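Local coordinates for BIFUNCTIONAL PROTEIN Proline utilization A (PutA) (Corynebacterium freiburgense, PDB 5UX5), which catalyses the two-step oxidation of proline to glutamate, using an FAD-dependent proline dehydrogenase and an NAD-dependent aldehyde dehydrogenase carried on one chain, at residues S359-E362 with L363-R367; P513-D516 with I517-T521; G735-G738 with R739-D742; A1022-T1026 with T1027-W1031. All blocks are in the same frame, centred on the assembly; numbering follows the deposited sequence.

In the fold
All four contacts are local, each within one helix or where a loop enters one, and none touches another. Interaction 1 is largely buried, in a barrel helix of the proline dehydrogenase region; interaction 4, partly buried, lies about 90 Å from it, centre to centre, near the C-terminus. Interactions 2 and 3, both mostly at the surface, share the aldehyde dehydrogenase region, on opposite sides of the chain's centre. Mid-helix, interaction 1 repeats backbone bonds and adds an aromatic contact. The others begin helices: side-chain capping by an acid pair in 513-521, a type II' beta turn with glycine at its second position in 735-742, and apolar packing around an N-cap proline in 1022-1031.

Interaction 1 (S359-E362 with L363-R367); sequences SAYE and LSVER
L363 packs along the carbonyl of S359 one helical turn earlier, in helix 354-367, which links strands 345-350 and 373-378 in a beta-alpha-beta unit of the proline dehydrogenase barrel. Traced outward, L363 begins with CB 3.3 Å from S359 O, the same oxygen that accepts its backbone N-H at 2.8 Å. CG lies anti to the carbonyl carbon (chi1 -79°), which keeps the branch point alongside that oxygen. There the chain divides: CD1 stays on the S359 side, 4.0 Å from S359 O, while CD2 reaches forward over one face of the R367 guanidinium, 3.6 Å above its plane and offset toward the rim. That guanidinium is anchored by salt bridges to D16 and D335, and M334 of helix 323-337 also packs on L363. On another side of the helix E362 OE1 forms a salt bridge with R27 of helix 16-31, tying the N-terminal helix to the barrel. The backbone between these side chains is regular alpha-helix, with S364 N, V365 N and E366 N bonding back to A360 O, Y361 O and E362 O. Y361 swings CG anti to its own nitrogen, and the ring receives a CH-pi contact over one face: V365 CG2 stands 4.0 Å from the ring centroid, 23° off the normal and nearest to CE1 and CZ.

Interaction 2 (P513-D516 with I517-T521); sequences PRLD and IAERT
D516 and E519 cross at about a right angle, their carboxylate planes turned 33° apart, and each caps the other's backbone. D516 carries CG between its own N and carbonyl carbon (chi1 67°), a turn that brings OD1 back over the start of helix 517-533; E519 N meets it nearly along the C-O axis at 3.0 Å. In return E519 OE1 accepts D516 N in a longer bond of 3.3 Å, on its anti side and somewhat out of the carboxylate plane. The two carboxylate oxygens, D516 OD1 and E519 OE1, lie 3.6 Å apart, a like-charge approach that the N-H donors may partly offset. L515 lies across E519 almost perpendicularly, with CD2 3.5 Å from E519 OE1. R520 comes from the next position along the helix: its chain bends at chi3, and NE gives an almost straight bond of 3.0 Å to L515 O, which lies in the guanidinium plane. One face of this guanidinium is backed by I517 CA. R520 N closes the first turn on D516 O. Reciprocal bonding between N-cap D516 and E519 defines a capping box, here at the start of helix 517-533, in a contact near the surface of the aldehyde dehydrogenase region.

Interaction 3 (G735-G738 with R739-D742); sequences GDVG and RFTD
V737 lays its CG2 methyl beside the CB of F740, 3.6 Å away, and the two side chains run side by side in the same direction. CG1 of the valine lies anti to the carbonyl carbon (chi1 -73°), which places CG2 between the backbone N and the carbonyl carbon. The phenyl group, its CG anti to the backbone N, then carries on past the methyl: CG is 4.1 Å from V737 CG2, and the ring enters a pocket of A709, V710 and V713 from helix 706-718 with V731 and L733 from strand 728-734. V700 of strand 696-700 touches both V737 and F740. Beneath this apolar pair the main chain makes a type II' beta turn from V737 to F740, closed by F740 N on V737 O at 3.2 Å, with the donor 40° out of the carbonyl plane. G738 occupies the second position at phi 59°, a value that favours glycine. R739, at the third, is directed elsewhere, and its NH2 forms a salt bridge with D707. Across the turn the contact consists of one backbone hydrogen bond and the apolar V737-F740 packing; with no side-chain hydrogen bond across it, burial of F740 probably contributes to setting helix 740-750 against the sheet of the aldehyde dehydrogenase region.

Interaction 4 (A1022-T1026 with T1027-W1031); sequences APVPT and TIYEW
V1024 and Y1029 cross at about a right angle, the valine meeting the CE2 side of the ring obliquely: V1024 CG1 is 3.8 Å from Y1029 CE2, with V1024 CB also beside CE2, while V1024 CG2 sits 3.6 Å from Y1029 OH. The branch V1024 CG1 is also 4.1 Å from I1028 CB, so this valine touches both I1028 and Y1029. Next to it P1025 and I1028 point the same way, the pyrrolidine CD 3.7 Å from I1028 CD1. These apolar groups rest on V1039, A1018, I1016 and V980. Helix 1026-1035 connects the parallel neighbours 1015-1018 and 1038-1040, consistent with a Rossmann-like layout in the C-terminal region. Proline stands at the N-cap, and its backbone oxygen takes up the first bond: I1028 N meets P1025 O at 3.0 Å with a bent N-H angle of 138°, from above the carbonyl plane. The next bond is straighter, E1030 N to T1026 O at 2.9 Å. Farther out, T1027 CG2 covers part of one face of the W1031 ring. Y1029 OH bonds to D1041, and at the exposed edge of the contact T1026, its methyl anti to the backbone N, sets CG2 3.5 Å from OE2 of the extended E1030.

Interaction 1 (S359-E362 with L363-R367)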
ATOM      1  N   SER A 359      23.926  33.788   7.028  1.00 43.60           N
ATOM      2  CA  SER A 359      24.985  32.924   7.540  1.00 40.36           C
ATOM      3  C   SER A 359      25.928  32.508   6.429  1.00 46.79           C
ATOM      4  O   SER A 359      27.152  32.636   6.547  1.00 50.61           O
ATOM      5  CB  SER A 359      24.389  31.677   8.183  1.00 37.21           C
ATOM      6  OG  SER A 359      23.780  31.964   9.411  1.00 42.84           O
ATOM      7  N   ALA A 360      25.373  31.977   5.347  1.00 48.83           N
ATOM      8  CA  ALA A 360      26.216  31.581   4.231  1.00 46.15           C
ATOM      9  C   ALA A 360      27.000  32.777   3.694  1.00 46.86           C
ATOM     10  O   ALA A 360      28.190  32.658   3.375  1.00 45.38           O
ATOM     11  CB  ALA A 360      25.357  30.936   3.146  1.00 39.25           C
ATOM     12  N   TYR A 361      26.354  33.945   3.617  1.00 46.20           N
ATOM     13  CA  TYR A 361      27.039  35.129   3.126  1.00 47.30           C
ATOM     14  C   TYR A 361      28.257  35.423   3.983  1.00 52.07           C
ATOM     15  O   TYR A 361      29.385  35.499   3.482  1.00 49.80           O
ATOM     16  CB  TYR A 361      26.097  36.334   3.120  1.00 47.13           C
ATOM     17  CG  TYR A 361      26.840  37.574   2.688  1.00 57.36           C
ATOM     18  CD1 TYR A 361      27.448  37.638   1.432  1.00 60.60           C
ATOM     19  CD2 TYR A 361      26.995  38.659   3.542  1.00 58.20           C
ATOM     20  CE1 TYR A 361      28.161  38.763   1.034  1.00 59.40           C
ATOM     21  CE2 TYR A 361      27.708  39.795   3.145  1.00 59.97           C
ATOM     22  CZ  TYR A 361      28.292  39.835   1.895  1.00 60.29           C
ATOM     23  OH  TYR A 361      28.998  40.953   1.500  1.00 63.25           O
ATOM     24  N   GLU A 362      28.035  35.553   5.294  1.00 56.73           N
ATOM     25  CA  GLU A 362      29.088  35.926   6.234  1.00 57.70           C
ATOM     26  C   GLU A 362      30.154  34.845   6.361  1.00 57.34           C
ATOM     27  O   GLU A 362      31.340  35.155   6.533  1.00 63.01           O
ATOM     28  CB  GLU A 362      28.476  36.240   7.595  1.00 60.37           C
ATOM     29  CG  GLU A 362      27.646  37.514   7.628  1.00 60.55           C
ATOM     30  CD  GLU A 362      28.458  38.764   7.299  1.00 61.56           C
ATOM     31  OE1 GLU A 362      27.828  39.786   6.963  1.00 64.11           O
ATOM     32  OE2 GLU A 362      29.712  38.750   7.424  1.00 58.56           O
ATOM     33  N   LEU A 363      29.762  33.575   6.304  1.00 57.84           N
ATOM     34  CA  LEU A 363      30.775  32.526   6.276  1.00 51.24           C
ATOM     35  C   LEU A 363      31.665  32.669   5.044  1.00 48.68           C
ATOM     36  O   LEU A 363      32.891  32.566   5.150  1.00 53.58           O
ATOM     37  CB  LEU A 363      30.117  31.145   6.314  1.00 38.41           C
ATOM     38  CG  LEU A 363      29.602  30.559   7.628  1.00 43.29           C
ATOM     39  CD1 LEU A 363      28.935  29.197   7.370  1.00 37.16           C
ATOM     40  CD2 LEU A 363      30.718  30.430   8.673  1.00 39.40           C
ATOM     41  N   SER A 364      31.067  32.933   3.871  1.00 39.14           N
ATOM     42  CA  SER A 364      31.846  33.025   2.638  1.00 47.29           C
ATOM     43  C   SER A 364      32.844  34.169   2.704  1.00 53.78           C
ATOM     44  O   SER A 364      33.986  34.040   2.248  1.00 53.07           O
ATOM     45  CB  SER A 364      30.920  33.202   1.435  1.00 53.03           C
ATOM     46  OG  SER A 364      30.268  34.464   1.466  1.00 59.90           O
ATOM     47  N   VAL A 365      32.425  35.300   3.269  1.00 49.03           N
ATOM     48  CA  VAL A 365      33.311  36.444   3.379  1.00 49.09           C
ATOM     49  C   VAL A 365      34.428  36.183   4.390  1.00 51.05           C
ATOM     50  O   VAL A 365      35.601  36.427   4.097  1.00 50.85           O
ATOM     51  CB  VAL A 365      32.489  37.686   3.731  1.00 45.86           C
ATOM     52  CG1 VAL A 365      33.416  38.851   4.005  1.00 43.99           C
ATOM     53  CG2 VAL A 365      31.535  37.991   2.578  1.00 47.56           C
ATOM     54  N   GLU A 366      34.100  35.629   5.564  1.00 47.77           N
ATOM     55  CA  GLU A 366      35.120  35.391   6.586  1.00 46.92           C
ATOM     56  C   GLU A 366      36.180  34.409   6.118  1.00 49.04           C
ATOM     57  O   GLU A 366      37.351  34.522   6.493  1.00 58.04           O
ATOM     58  CB  GLU A 366      34.452  34.871   7.864  1.00 47.50           C
ATOM     59  CG  GLU A 366      35.372  34.416   9.006  1.00 53.82           C
ATOM     60  CD  GLU A 366      36.336  35.475   9.490  1.00 69.46           C
ATOM     61  OE1 GLU A 366      37.428  35.099   9.975  1.00 72.15           O
ATOM     62  OE2 GLU A 366      35.998  36.677   9.407  1.00 75.93           O
ATOM     63  N   ARG A 367      35.805  33.479   5.263  1.00 48.02           N
ATOM     64  CA  ARG A 367      36.678  32.391   4.869  1.00 48.08           C
ATOM     65  C   ARG A 367      37.243  32.572   3.482  1.00 43.01           C
ATOM     66  O   ARG A 367      38.028  31.727   3.047  1.00 43.16           O
ATOM     67  CB  ARG A 367      35.933  31.055   4.952  1.00 47.30           C
ATOM     68  CG  ARG A 367      35.360  30.783   6.327  1.00 41.82           C
ATOM     69  CD  ARG A 367      34.953  29.353   6.427  1.00 40.97           C
ATOM     70  NE  ARG A 367      34.428  29.000   7.732  1.00 40.97           N
ATOM     71  CZ  ARG A 367      33.590  27.986   7.920  1.00 51.28           C
ATOM     72  NH1 ARG A 367      33.189  27.259   6.884  1.00 57.21           N
ATOM     73  NH2 ARG A 367      33.133  27.702   9.127  1.00 46.78           N
TER

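Interaction 2 (P513-D516 with I517-T521)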
ATOM      1  N   PRO A 513      -2.932 -33.966  23.274  1.00 50.98           N
ATOM      2  CA  PRO A 513      -3.877 -33.205  24.097  1.00 48.86           C
ATOM      3  C   PRO A 513      -3.831 -31.721  23.774  1.00 43.96           C
ATOM      4  O   PRO A 513      -2.828 -31.185  23.305  1.00 47.31           O
ATOM      5  CB  PRO A 513      -3.398 -33.473  25.526  1.00 46.60           C
ATOM      6  CG  PRO A 513      -1.929 -33.657  25.374  1.00 46.10           C
ATOM      7  CD  PRO A 513      -1.695 -34.284  24.006  1.00 53.29           C
ATOM      8  N   ARG A 514      -4.945 -31.053  24.053  1.00 44.50           N
ATOM      9  CA  ARG A 514      -5.042 -29.623  23.799  1.00 36.63           C
ATOM     10  C   ARG A 514      -4.043 -28.858  24.665  1.00 45.82           C
ATOM     11  O   ARG A 514      -3.896 -29.130  25.859  1.00 51.85           O
ATOM     12  CB  ARG A 514      -6.453 -29.121  24.101  1.00 31.27           C
ATOM     13  CG  ARG A 514      -6.662 -27.670  23.702  1.00 42.36           C
ATOM     14  CD  ARG A 514      -8.052 -27.219  24.005  1.00 51.52           C
ATOM     15  NE  ARG A 514      -9.064 -28.139  23.526  1.00 67.31           N
ATOM     16  CZ  ARG A 514     -10.254 -28.252  24.107  1.00 82.24           C
ATOM     17  NH1 ARG A 514     -10.534 -27.504  25.172  1.00 82.57           N
ATOM     18  NH2 ARG A 514     -11.158 -29.107  23.642  1.00 87.82           N
ATOM     19  N   LEU A 515      -3.360 -27.890  24.058  1.00 45.29           N
ATOM     20  CA  LEU A 515      -2.542 -26.932  24.789  1.00 40.57           C
ATOM     21  C   LEU A 515      -3.420 -25.823  25.356  1.00 42.17           C
ATOM     22  O   LEU A 515      -4.442 -25.451  24.764  1.00 49.31           O
ATOM     23  CB  LEU A 515      -1.500 -26.316  23.851  1.00 48.28           C
ATOM     24  CG  LEU A 515      -0.513 -27.231  23.123  1.00 45.96           C
ATOM     25  CD1 LEU A 515       0.025 -26.516  21.929  1.00 46.59           C
ATOM     26  CD2 LEU A 515       0.638 -27.579  24.046  1.00 39.18           C
ATOM     27  N   ASP A 516      -3.001 -25.256  26.490  1.00 42.40           N
ATOM     28  CA  ASP A 516      -3.802 -24.164  27.031  1.00 45.69           C
ATOM     29  C   ASP A 516      -3.433 -22.837  26.351  1.00 49.94           C
ATOM     30  O   ASP A 516      -2.512 -22.759  25.526  1.00 57.00           O
ATOM     31  CB  ASP A 516      -3.696 -24.098  28.566  1.00 50.31           C
ATOM     32  CG  ASP A 516      -2.324 -23.703  29.076  1.00 64.79           C
ATOM     33  OD1 ASP A 516      -1.556 -23.030  28.361  1.00 71.38           O
ATOM     34  OD2 ASP A 516      -2.020 -24.052  30.243  1.00 70.14           O
ATOM     35  N   ILE A 517      -4.192 -21.784  26.685  1.00 43.89           N
ATOM     36  CA  ILE A 517      -4.100 -20.540  25.927  1.00 40.27           C
ATOM     37  C   ILE A 517      -2.723 -19.906  26.077  1.00 43.22           C
ATOM     38  O   ILE A 517      -2.184 -19.344  25.115  1.00 33.94           O
ATOM     39  CB  ILE A 517      -5.217 -19.565  26.331  1.00 34.52           C
ATOM     40  CG1 ILE A 517      -6.575 -20.253  26.133  1.00 50.52           C
ATOM     41  CG2 ILE A 517      -5.105 -18.287  25.509  1.00 28.80           C
ATOM     42  CD1 ILE A 517      -7.598 -19.506  25.257  1.00 46.75           C
ATOM     43  N   ALA A 518      -2.124 -19.987  27.270  1.00 44.65           N
ATOM     44  CA  ALA A 518      -0.781 -19.445  27.446  1.00 40.85           C
ATOM     45  C   ALA A 518       0.224 -20.130  26.526  1.00 44.65           C
ATOM     46  O   ALA A 518       1.070 -19.464  25.926  1.00 48.74           O
ATOM     47  CB  ALA A 518      -0.339 -19.568  28.900  1.00 28.63           C
ATOM     48  N   GLU A 519       0.165 -21.464  26.429  1.00 43.43           N
ATOM     49  CA  GLU A 519       1.095 -22.204  25.581  1.00 47.05           C
ATOM     50  C   GLU A 519       0.899 -21.873  24.102  1.00 46.05           C
ATOM     51  O   GLU A 519       1.869 -21.616  23.378  1.00 47.82           O
ATOM     52  CB  GLU A 519       0.947 -23.705  25.823  1.00 58.55           C
ATOM     53  CG  GLU A 519       1.743 -24.226  27.025  1.00 72.21           C
ATOM     54  CD  GLU A 519       1.239 -25.573  27.543  1.00 79.27           C
ATOM     55  OE1 GLU A 519       0.122 -25.996  27.162  1.00 81.94           O
ATOM     56  OE2 GLU A 519       1.971 -26.222  28.321  1.00 78.37           O
ATOM     57  N   ARG A 520      -0.349 -21.872  23.635  1.00 35.01           N
ATOM     58  CA  ARG A 520      -0.613 -21.495  22.254  1.00 29.50           C
ATOM     59  C   ARG A 520      -0.105 -20.093  21.972  1.00 35.39           C
ATOM     60  O   ARG A 520       0.481 -19.828  20.911  1.00 45.72           O
ATOM     61  CB  ARG A 520      -2.114 -21.566  21.966  1.00 35.23           C
ATOM     62  CG  ARG A 520      -2.766 -22.910  22.169  1.00 39.81           C
ATOM     63  CD  ARG A 520      -4.217 -22.708  21.874  1.00 44.62           C
ATOM     64  NE  ARG A 520      -5.078 -23.204  22.937  1.00 49.61           N
ATOM     65  CZ  ARG A 520      -6.282 -22.705  23.168  1.00 50.96           C
ATOM     66  NH1 ARG A 520      -7.036 -23.188  24.142  1.00 66.37           N
ATOM     67  NH2 ARG A 520      -6.719 -21.701  22.428  1.00 38.01           N
ATOM     68  N   THR A 521      -0.382 -19.165  22.887  1.00 36.41           N
ATOM     69  CA  THR A 521       0.006 -17.776  22.693  1.00 36.13           C
ATOM     70  C   THR A 521       1.515 -17.651  22.567  1.00 37.64           C
ATOM     71  O   THR A 521       2.017 -16.946  21.689  1.00 37.64           O
ATOM     72  CB  THR A 521      -0.530 -16.948  23.865  1.00 36.65           C
ATOM     73  OG1 THR A 521      -1.934 -16.728  23.680  1.00 29.97           O
ATOM     74  CG2 THR A 521       0.164 -15.608  23.972  1.00 47.19           C
TER

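Interaction 3 (G735-G738 with R739-D742)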
ATOM      1  N   GLY A 735     -19.353   9.687 -16.426  1.00 50.98           N
ATOM      2  CA  GLY A 735     -19.172  10.852 -17.267  1.00 53.20           C
ATOM      3  C   GLY A 735     -17.792  10.881 -17.894  1.00 52.76           C
ATOM      4  O   GLY A 735     -17.246   9.849 -18.308  1.00 42.84           O
ATOM      5  N   ASP A 736     -17.225  12.087 -17.968  1.00 54.98           N
ATOM      6  CA  ASP A 736     -15.934  12.345 -18.599  1.00 62.97           C
ATOM      7  C   ASP A 736     -14.888  12.589 -17.516  1.00 58.27           C
ATOM      8  O   ASP A 736     -15.055  13.478 -16.672  1.00 58.35           O
ATOM      9  CB  ASP A 736     -16.033  13.538 -19.555  1.00 76.14           C
ATOM     10  CG  ASP A 736     -14.679  13.963 -20.117  1.00 85.10           C
ATOM     11  OD1 ASP A 736     -14.045  13.157 -20.830  1.00 89.58           O
ATOM     12  OD2 ASP A 736     -14.253  15.112 -19.868  1.00 87.89           O
ATOM     13  N   VAL A 737     -13.813  11.804 -17.538  1.00 53.55           N
ATOM     14  CA  VAL A 737     -12.789  11.881 -16.507  1.00 46.43           C
ATOM     15  C   VAL A 737     -11.474  12.460 -17.041  1.00 48.17           C
ATOM     16  O   VAL A 737     -10.425  12.291 -16.423  1.00 42.79           O
ATOM     17  CB  VAL A 737     -12.583  10.512 -15.836  1.00 47.77           C
ATOM     18  CG1 VAL A 737     -13.760  10.191 -14.942  1.00 47.08           C
ATOM     19  CG2 VAL A 737     -12.450   9.429 -16.887  1.00 58.72           C
ATOM     20  N   GLY A 738     -11.520  13.180 -18.149  1.00 56.72           N
ATOM     21  CA  GLY A 738     -10.357  13.954 -18.584  1.00 58.96           C
ATOM     22  C   GLY A 738      -9.089  13.151 -18.824  1.00 49.65           C
ATOM     23  O   GLY A 738      -9.027  12.248 -19.668  1.00 50.88           O
ATOM     24  N   ARG A 739      -8.023  13.518 -18.129  1.00 47.71           N
ATOM     25  CA  ARG A 739      -6.739  12.914 -18.456  1.00 55.36           C
ATOM     26  C   ARG A 739      -6.640  11.445 -18.042  1.00 54.26           C
ATOM     27  O   ARG A 739      -5.669  10.783 -18.431  1.00 53.04           O
ATOM     28  CB  ARG A 739      -5.623  13.733 -17.810  1.00 62.44           C
ATOM     29  CG  ARG A 739      -5.883  15.238 -17.867  1.00 69.01           C
ATOM     30  CD  ARG A 739      -4.638  16.033 -17.492  1.00 68.56           C
ATOM     31  NE  ARG A 739      -3.932  15.440 -16.358  1.00 63.95           N
ATOM     32  CZ  ARG A 739      -4.313  15.590 -15.095  1.00 59.11           C
ATOM     33  NH1 ARG A 739      -5.388  16.307 -14.804  1.00 64.83           N
ATOM     34  NH2 ARG A 739      -3.623  15.037 -14.118  1.00 50.14           N
ATOM     35  N   PHE A 740      -7.644  10.921 -17.322  1.00 45.20           N
ATOM     36  CA  PHE A 740      -7.563   9.592 -16.722  1.00 39.16           C
ATOM     37  C   PHE A 740      -7.149   8.526 -17.726  1.00 39.72           C
ATOM     38  O   PHE A 740      -6.179   7.795 -17.511  1.00 37.63           O
ATOM     39  CB  PHE A 740      -8.911   9.204 -16.086  1.00 42.58           C
ATOM     40  CG  PHE A 740      -8.902   7.822 -15.481  1.00 37.97           C
ATOM     41  CD1 PHE A 740      -8.468   7.631 -14.169  1.00 39.15           C
ATOM     42  CD2 PHE A 740      -9.281   6.719 -16.217  1.00 38.49           C
ATOM     43  CE1 PHE A 740      -8.412   6.373 -13.608  1.00 31.48           C
ATOM     44  CE2 PHE A 740      -9.223   5.453 -15.661  1.00 43.60           C
ATOM     45  CZ  PHE A 740      -8.785   5.283 -14.346  1.00 39.35           C
ATOM     46  N   THR A 741      -7.908   8.391 -18.816  1.00 40.63           N
ATOM     47  CA  THR A 741      -7.693   7.252 -19.700  1.00 43.97           C
ATOM     48  C   THR A 741      -6.332   7.325 -20.383  1.00 48.03           C
ATOM     49  O   THR A 741      -5.607   6.320 -20.436  1.00 50.02           O
ATOM     50  CB  THR A 741      -8.806   7.158 -20.735  1.00 48.79           C
ATOM     51  OG1 THR A 741     -10.068   7.463 -20.117  1.00 53.07           O
ATOM     52  CG2 THR A 741      -8.832   5.740 -21.300  1.00 39.45           C
ATOM     53  N   ASP A 742      -5.958   8.502 -20.900  1.00 41.82           N
ATOM     54  CA  ASP A 742      -4.630   8.646 -21.486  1.00 38.25           C
ATOM     55  C   ASP A 742      -3.556   8.210 -20.495  1.00 39.84           C
ATOM     56  O   ASP A 742      -2.664   7.421 -20.836  1.00 38.90           O
ATOM     57  CB  ASP A 742      -4.373  10.092 -21.907  1.00 38.91           C
ATOM     58  CG  ASP A 742      -5.036  10.477 -23.209  1.00 52.57           C
ATOM     59  OD1 ASP A 742      -5.309   9.610 -24.092  1.00 48.00           O
ATOM     60  OD2 ASP A 742      -5.250  11.702 -23.349  1.00 51.23           O
TER

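Interaction 4 (A1022-T1026 with T1027-W1031)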
ATOM      1  N   ALA A1022     -35.573 -31.161  15.722  1.00 42.78           N
ATOM      2  CA  ALA A1022     -35.449 -32.060  14.600  1.00 40.45           C
ATOM      3  C   ALA A1022     -34.124 -31.824  13.866  1.00 45.33           C
ATOM      4  O   ALA A1022     -33.551 -30.728  13.921  1.00 49.03           O
ATOM      5  CB  ALA A1022     -36.618 -31.860  13.656  1.00 30.72           C
ATOM      6  N   PRO A1023     -33.587 -32.847  13.211  1.00 38.99           N
ATOM      7  CA  PRO A1023     -32.436 -32.612  12.334  1.00 40.09           C
ATOM      8  C   PRO A1023     -32.848 -31.687  11.201  1.00 45.17           C
ATOM      9  O   PRO A1023     -34.033 -31.509  10.907  1.00 52.22           O
ATOM     10  CB  PRO A1023     -32.070 -34.009  11.821  1.00 32.13           C
ATOM     11  CG  PRO A1023     -32.699 -34.963  12.831  1.00 35.31           C
ATOM     12  CD  PRO A1023     -33.931 -34.272  13.327  1.00 31.55           C
ATOM     13  N   VAL A1024     -31.867 -31.028  10.610  1.00 43.27           N
ATOM     14  CA  VAL A1024     -32.179 -30.354   9.348  1.00 33.85           C
ATOM     15  C   VAL A1024     -32.378 -31.417   8.280  1.00 33.57           C
ATOM     16  O   VAL A1024     -31.601 -32.393   8.226  1.00 36.87           O
ATOM     17  CB  VAL A1024     -31.063 -29.378   8.971  1.00 33.42           C
ATOM     18  CG1 VAL A1024     -31.400 -28.643   7.699  1.00 29.14           C
ATOM     19  CG2 VAL A1024     -30.808 -28.407  10.099  1.00 27.81           C
ATOM     20  N   PRO A1025     -33.397 -31.314   7.445  1.00 35.53           N
ATOM     21  CA  PRO A1025     -33.538 -32.291   6.355  1.00 32.97           C
ATOM     22  C   PRO A1025     -32.319 -32.260   5.435  1.00 41.99           C
ATOM     23  O   PRO A1025     -31.819 -31.192   5.077  1.00 45.37           O
ATOM     24  CB  PRO A1025     -34.808 -31.834   5.636  1.00 36.28           C
ATOM     25  CG  PRO A1025     -35.566 -31.018   6.677  1.00 32.70           C
ATOM     26  CD  PRO A1025     -34.524 -30.373   7.541  1.00 31.44           C
ATOM     27  N   THR A1026     -31.843 -33.456   5.061  1.00 44.28           N
ATOM     28  CA  THR A1026     -30.589 -33.596   4.318  1.00 38.63           C
ATOM     29  C   THR A1026     -30.615 -32.802   3.014  1.00 48.12           C
ATOM     30  O   THR A1026     -29.605 -32.210   2.603  1.00 49.88           O
ATOM     31  CB  THR A1026     -30.329 -35.082   4.029  1.00 36.41           C
ATOM     32  OG1 THR A1026     -29.855 -35.732   5.210  1.00 35.55           O
ATOM     33  CG2 THR A1026     -29.233 -35.261   2.952  1.00 45.83           C
ATOM     34  N   THR A1027     -31.765 -32.772   2.350  1.00 41.48           N
ATOM     35  CA  THR A1027     -31.837 -32.110   1.061  1.00 39.42           C
ATOM     36  C   THR A1027     -31.465 -30.639   1.164  1.00 39.71           C
ATOM     37  O   THR A1027     -30.885 -30.086   0.229  1.00 45.71           O
ATOM     38  CB  THR A1027     -33.237 -32.306   0.470  1.00 39.71           C
ATOM     39  OG1 THR A1027     -33.495 -33.711   0.367  1.00 41.01           O
ATOM     40  CG2 THR A1027     -33.362 -31.676  -0.911  1.00 42.71           C
ATOM     41  N   ILE A1028     -31.758 -29.993   2.288  1.00 35.01           N
ATOM     42  CA  ILE A1028     -31.375 -28.594   2.433  1.00 37.56           C
ATOM     43  C   ILE A1028     -29.868 -28.455   2.491  1.00 37.75           C
ATOM     44  O   ILE A1028     -29.301 -27.557   1.858  1.00 39.39           O
ATOM     45  CB  ILE A1028     -32.037 -27.964   3.663  1.00 43.52           C
ATOM     46  CG1 ILE A1028     -33.549 -27.921   3.465  1.00 41.59           C
ATOM     47  CG2 ILE A1028     -31.476 -26.568   3.900  1.00 40.99           C
ATOM     48  CD1 ILE A1028     -34.283 -27.922   4.744  1.00 37.44           C
ATOM     49  N   TYR A1029     -29.196 -29.330   3.249  1.00 35.94           N
ATOM     50  CA  TYR A1029     -27.732 -29.329   3.268  1.00 36.34           C
ATOM     51  C   TYR A1029     -27.165 -29.547   1.863  1.00 39.51           C
ATOM     52  O   TYR A1029     -26.237 -28.849   1.441  1.00 46.44           O
ATOM     53  CB  TYR A1029     -27.205 -30.408   4.219  1.00 29.62           C
ATOM     54  CG  TYR A1029     -27.254 -30.109   5.703  1.00 35.69           C
ATOM     55  CD1 TYR A1029     -26.454 -29.116   6.268  1.00 36.24           C
ATOM     56  CD2 TYR A1029     -28.092 -30.844   6.559  1.00 34.74           C
ATOM     57  CE1 TYR A1029     -26.484 -28.855   7.645  1.00 36.05           C
ATOM     58  CE2 TYR A1029     -28.138 -30.582   7.933  1.00 28.21           C
ATOM     59  CZ  TYR A1029     -27.329 -29.588   8.461  1.00 37.94           C
ATOM     60  OH  TYR A1029     -27.352 -29.321   9.806  1.00 42.66           O
ATOM     61  N   GLU A1030     -27.713 -30.523   1.124  1.00 41.60           N
ATOM     62  CA  GLU A1030     -27.199 -30.838  -0.211  1.00 37.02           C
ATOM     63  C   GLU A1030     -27.394 -29.684  -1.165  1.00 37.38           C
ATOM     64  O   GLU A1030     -26.551 -29.442  -2.042  1.00 44.44           O
ATOM     65  CB  GLU A1030     -27.881 -32.066  -0.785  1.00 34.02           C
ATOM     66  CG  GLU A1030     -27.441 -33.356  -0.174  1.00 49.41           C
ATOM     67  CD  GLU A1030     -28.382 -34.505  -0.510  1.00 63.17           C
ATOM     68  OE1 GLU A1030     -29.496 -34.236  -1.020  1.00 70.35           O
ATOM     69  OE2 GLU A1030     -28.000 -35.673  -0.283  1.00 60.76           O
ATOM     70  N   TRP A1031     -28.511 -28.977  -1.035  1.00 33.16           N
ATOM     71  CA  TRP A1031     -28.724 -27.844  -1.917  1.00 35.56           C
ATOM     72  C   TRP A1031     -27.819 -26.694  -1.537  1.00 34.81           C
ATOM     73  O   TRP A1031     -27.256 -26.038  -2.413  1.00 32.58           O
ATOM     74  CB  TRP A1031     -30.178 -27.409  -1.895  1.00 39.32           C
ATOM     75  CG  TRP A1031     -31.091 -28.377  -2.574  1.00 40.54           C
ATOM     76  CD1 TRP A1031     -30.775 -29.623  -3.031  1.00 39.74           C
ATOM     77  CD2 TRP A1031     -32.467 -28.163  -2.899  1.00 43.09           C
ATOM     78  NE1 TRP A1031     -31.877 -30.207  -3.609  1.00 51.35           N
ATOM     79  CE2 TRP A1031     -32.929 -29.328  -3.546  1.00 52.29           C
ATOM     80  CE3 TRP A1031     -33.357 -27.101  -2.702  1.00 39.67           C
ATOM     81  CZ2 TRP A1031     -34.241 -29.458  -4.003  1.00 49.58           C
ATOM     82  CZ3 TRP A1031     -34.650 -27.226  -3.155  1.00 45.21           C
ATOM     83  CH2 TRP A1031     -35.083 -28.398  -3.799  1.00 48.45           C
TER